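Local coordinates for protein putative peptidase (Chlamydophila abortus, PDB 3CE2) that is a putative zinc-dependent oligopeptidase of the M3B family, thought to cleave small bioactive peptides, at residues A432-L435 and N436-L440; L462-I465 and F466-F470. All blocks are in the same frame, centred on the assembly; numbering follows the deposited sequence.

Interaction 1: A432-L435 and N436-L440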
loop_
_atom_site.group_PDB
_atom_site.type_symbol
_atom_site.label_atom_id
_atom_site.label_comp_id
_atom_site.label_asym_id
_atom_site.label_seq_id
_atom_site.Cartn_x
_atom_site.Cartn_y
_atom_site.Cartn_z
ATOM N N ALA A 432 5.499 -8.375 2.008
ATOM C CA ALA A 432 6.365 -8.829 3.096
ATOM C C ALA A 432 5.751 -8.542 4.442
ATOM O O ALA A 432 5.860 -9.360 5.361
ATOM C CB ALA A 432 7.722 -8.190 3.008
ATOM N N SER A 433 5.118 -7.376 4.561
ATOM C CA SER A 433 4.486 -6.983 5.816
ATOM C C SER A 433 3.274 -7.861 6.130
ATOM O O SER A 433 3.086 -8.305 7.271
ATOM C CB SER A 433 4.057 -5.527 5.737
ATOM O OG SER A 433 3.373 -5.300 4.517
ATOM N N THR A 434 2.463 -8.114 5.103
ATOM C CA THR A 434 1.238 -8.874 5.260
ATOM C C THR A 434 1.569 -10.313 5.606
ATOM O O THR A 434 0.985 -10.887 6.533
ATOM C CB THR A 434 0.373 -8.797 3.988
ATOM O OG1 THR A 434 -0.131 -7.461 3.837
ATOM C CG2 THR A 434 -0.797 -9.743 4.078
ATOM N N LEU A 435 2.526 -10.887 4.883
ATOM C CA LEU A 435 2.990 -12.239 5.195
ATOM C C LEU A 435 3.441 -12.351 6.649
ATOM O O LEU A 435 3.058 -13.288 7.340
ATOM C CB LEU A 435 4.101 -12.689 4.245
ATOM C CG LEU A 435 4.650 -14.116 4.428
ATOM C CD1 LEU A 435 5.091 -14.729 3.100
ATOM C CD2 LEU A 435 5.770 -14.195 5.442
ATOM N N ASN A 436 4.236 -11.406 7.129
ATOM C CA ASN A 436 4.588 -11.403 8.555
ATOM C C ASN A 436 3.379 -11.334 9.502
ATOM O O ASN A 436 3.329 -12.062 10.481
ATOM C CB ASN A 436 5.607 -10.303 8.892
ATOM C CG ASN A 436 7.016 -10.681 8.503
ATOM O OD1 ASN A 436 7.243 -11.729 7.908
ATOM N ND2 ASN A 436 7.973 -9.825 8.821
ATOM N N GLU A 437 2.408 -10.465 9.225
ATOM C CA GLU A 437 1.221 -10.403 10.071
ATOM C C GLU A 437 0.603 -11.771 10.130
ATOM O O GLU A 437 0.292 -12.258 11.200
ATOM C CB GLU A 437 0.176 -9.470 9.500
ATOM C CG GLU A 437 0.313 -8.017 9.902
ATOM C CD GLU A 437 -0.489 -7.095 8.981
ATOM O OE1 GLU A 437 -1.739 -7.114 9.052
ATOM O OE2 GLU A 437 0.133 -6.372 8.172
ATOM N N MET A 438 0.410 -12.379 8.962
ATOM C CA MET A 438 -0.301 -13.655 8.837
ATOM C C MET A 438 0.423 -14.803 9.519
ATOM O O MET A 438 -0.174 -15.581 10.245
ATOM C CB MET A 438 -0.570 -13.968 7.364
ATOM C CG MET A 438 -1.568 -12.995 6.726
ATOM S SD MET A 438 -3.248 -13.258 7.342
ATOM C CE MET A 438 -3.810 -11.588 7.618
ATOM N N LEU A 439 1.720 -14.892 9.285
ATOM C CA LEU A 439 2.575 -15.850 9.954
ATOM C C LEU A 439 2.449 -15.741 11.467
ATOM O O LEU A 439 2.314 -16.743 12.152
ATOM C CB LEU A 439 4.020 -15.588 9.550
ATOM C CG LEU A 439 5.089 -16.609 9.946
ATOM C CD1 LEU A 439 4.565 -18.071 9.954
ATOM C CD2 LEU A 439 6.309 -16.440 9.027
ATOM N N LEU A 440 2.526 -14.526 11.996
ATOM C CA LEU A 440 2.431 -14.327 13.441
ATOM C C LEU A 440 1.131 -14.945 14.000
ATOM O O LEU A 440 1.172 -15.768 14.913
ATOM C CB LEU A 440 2.522 -12.844 13.759
ATOM C CG LEU A 440 2.111 -12.384 15.152
ATOM C CD1 LEU A 440 3.195 -12.677 16.136
ATOM C CD2 LEU A 440 1.797 -10.893 15.163
#
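L435 and L439 both set CG anti to the backbone N (chi1 -178° and -170°), which turns their branched ends to the same side of the helix; there L435 CD2 meets L439 CD2 at 4.3 Å, one turn apart. The N436 amide lies beside the preceding turn, with OD1 3.8 Å from L435 CD2. E437 sets CG anti to its carbonyl carbon and then runs extended, which carries its carboxylate back along the helix beside S433 and T434. Beneath these side chains the backbone bonds of the alpha-helix run from N436 to A432, E437 to S433, M438 to T434 and L439 to L435; the last, between L439 N and L435 O, is 2.9 Å long and nearly straight at 172°. This is the first part of helix 431-447, which directly follows the zinc ligand E430 and, with the HExxH helix 394-416, frames the metal site of an M3 metallopeptidase. E437 is a second-shell residue: its OE2 accepts a hydrogen bond from ND1 of the zinc ligand H402, which probably fixes the turn of that imidazole and may make it a stronger donor to zinc. S433 OG and T434 OG1 both bond to E430 O, tying the start of the helix to the third ligand, and the S433 side chain also touches H406. N436 ND2 is held by A401 O, next to H402 on helix 394-416, and by Y348 OH; L435 packs on F548 and Y563 of helices 536-553 and 559-567.

Interaction 2: L462-I465 and F466-F470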
loop_
_atom_site.group_PDB
_atom_site.type_symbol
_atom_site.label_atom_id
_atom_site.label_comp_id
_atom_site.label_asym_id
_atom_site.label_seq_id
_atom_site.Cartn_x
_atom_site.Cartn_y
_atom_site.Cartn_z
ATOM N N LEU A 462 -9.415 -13.516 9.557
ATOM C CA LEU A 462 -10.328 -13.632 8.430
ATOM C C LEU A 462 -10.950 -12.289 8.061
ATOM O O LEU A 462 -11.103 -11.973 6.874
ATOM C CB LEU A 462 -11.360 -14.732 8.661
ATOM C CG LEU A 462 -10.687 -16.119 8.704
ATOM C CD1 LEU A 462 -11.451 -17.131 9.536
ATOM C CD2 LEU A 462 -10.418 -16.678 7.290
ATOM N N ASP A 463 -11.277 -11.476 9.064
ATOM C CA ASP A 463 -11.793 -10.118 8.796
ATOM C C ASP A 463 -10.830 -9.366 7.861
ATOM O O ASP A 463 -11.252 -8.714 6.891
ATOM C CB ASP A 463 -11.977 -9.321 10.099
ATOM C CG ASP A 463 -13.158 -9.831 10.975
ATOM O OD1 ASP A 463 -14.036 -10.613 10.493
ATOM O OD2 ASP A 463 -13.196 -9.429 12.171
ATOM N N THR A 464 -9.536 -9.471 8.163
ATOM C CA THR A 464 -8.490 -8.838 7.375
ATOM C C THR A 464 -8.459 -9.401 5.960
ATOM O O THR A 464 -8.501 -8.660 4.972
ATOM C CB THR A 464 -7.129 -9.104 8.020
ATOM O OG1 THR A 464 -7.074 -8.428 9.275
ATOM C CG2 THR A 464 -6.002 -8.632 7.141
ATOM N N ILE A 465 -8.389 -10.725 5.866
ATOM C CA ILE A 465 -8.399 -11.377 4.569
ATOM C C ILE A 465 -9.661 -10.998 3.783
ATOM O O ILE A 465 -9.586 -10.600 2.614
ATOM C CB ILE A 465 -8.283 -12.894 4.717
ATOM C CG1 ILE A 465 -6.973 -13.239 5.410
ATOM C CG2 ILE A 465 -8.282 -13.531 3.383
ATOM C CD1 ILE A 465 -6.822 -14.713 5.693
ATOM N N PHE A 466 -10.819 -11.090 4.423
ATOM C CA PHE A 466 -12.050 -10.768 3.700
ATOM C C PHE A 466 -12.187 -9.308 3.329
ATOM O O PHE A 466 -12.718 -9.010 2.272
ATOM C CB PHE A 466 -13.311 -11.339 4.366
ATOM C CG PHE A 466 -13.532 -12.781 4.035
ATOM C CD1 PHE A 466 -14.148 -13.140 2.836
ATOM C CD2 PHE A 466 -13.057 -13.785 4.878
ATOM C CE1 PHE A 466 -14.302 -14.471 2.499
ATOM C CE2 PHE A 466 -13.214 -15.128 4.546
ATOM C CZ PHE A 466 -13.842 -15.467 3.367
ATOM N N SER A 467 -11.692 -8.393 4.152
ATOM C CA SER A 467 -11.765 -6.987 3.751
ATOM C C SER A 467 -10.660 -6.574 2.777
ATOM O O SER A 467 -10.886 -5.714 1.907
ATOM C CB SER A 467 -11.796 -6.046 4.952
ATOM O OG SER A 467 -10.501 -5.928 5.488
ATOM N N THR A 468 -9.471 -7.171 2.886
ATOM C CA THR A 468 -8.449 -6.728 1.965
ATOM C C THR A 468 -8.435 -7.508 0.653
ATOM O O THR A 468 -7.913 -7.018 -0.350
ATOM C CB THR A 468 -7.026 -6.523 2.591
ATOM O OG1 THR A 468 -6.059 -7.345 1.934
ATOM C CG2 THR A 468 -7.017 -6.747 4.080
ATOM N N LEU A 469 -9.037 -8.688 0.621
ATOM C CA LEU A 469 -9.087 -9.414 -0.644
ATOM C C LEU A 469 -10.435 -9.271 -1.352
ATOM O O LEU A 469 -10.522 -8.653 -2.411
ATOM C CB LEU A 469 -8.698 -10.870 -0.445
ATOM C CG LEU A 469 -9.058 -11.879 -1.539
ATOM C CD1 LEU A 469 -8.875 -11.308 -2.911
ATOM C CD2 LEU A 469 -8.220 -13.134 -1.399
ATOM N N PHE A 470 -11.489 -9.824 -0.766
ATOM C CA PHE A 470 -12.810 -9.828 -1.419
ATOM C C PHE A 470 -13.413 -8.446 -1.617
ATOM O O PHE A 470 -13.817 -8.084 -2.735
ATOM C CB PHE A 470 -13.788 -10.759 -0.683
ATOM C CG PHE A 470 -13.488 -12.205 -0.907
ATOM C CD1 PHE A 470 -14.094 -12.899 -1.944
ATOM C CD2 PHE A 470 -12.542 -12.854 -0.139
ATOM C CE1 PHE A 470 -13.789 -14.231 -2.195
ATOM C CE2 PHE A 470 -12.242 -14.187 -0.378
ATOM C CZ PHE A 470 -12.862 -14.871 -1.412
#
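At its edge, near its plane, the F466 ring has L462 O, 3.3 Å from CD2; L462 CD2 comes within 4.2 Å of F466 CE2. Outside the segment the ring of Y298 meets F466 with the two planes only about 10° apart. The same L462 O accepts the backbone bond from F466 N, so carbonyl and ring edge are brought together by a single turn of helix. S467 has OG between its backbone N and carbonyl carbon (chi1 77°), which brings the hydroxyl to 3.2 Å from D463 O, at most a weak bond because T464 O also lies within reach of its one proton; the turn is carried by S467 N, 2.8 Å from D463 O. The methyls of T464 and T468 appear to lie next to each other, but the place of T468 CG2 is doubtful. The helix widens into a pi-type turn at 466-470, yet L469 N still bonds to I465 O, bent to 146°. D463 OD1 makes a salt bridge to K302 and a hydrogen bond to Y298. Within the long helix 451-487, F466 and F470 face helix 292-306, I465 and F470 reach helix 590-607, and T468 and L469 lie against helix 536-553.

How the interactions relate
Interactions 1 and 2 lie on consecutive helices, 431-447 and 451-487, with centres 14 Å apart. Their side chains meet where M438 CE packs 3.7 Å from T464 CG2 and M438 SD approaches I465 CD1. Helix 536-553 serves both, since I542 touches T434 in the first and T468 and L469 in the second. Interaction 1 is the more buried and adjoins the zinc; several of its polar side chains bond to zinc ligands or to the backbone beside them. Interaction 2 is partly buried and stands back from the metal, T468 being about 11 Å from it by side chain; it combines buried phenylalanines and aliphatic residues with the partly exposed D463, T464, S467 and T468, and its charged group pairs with helix 292-306.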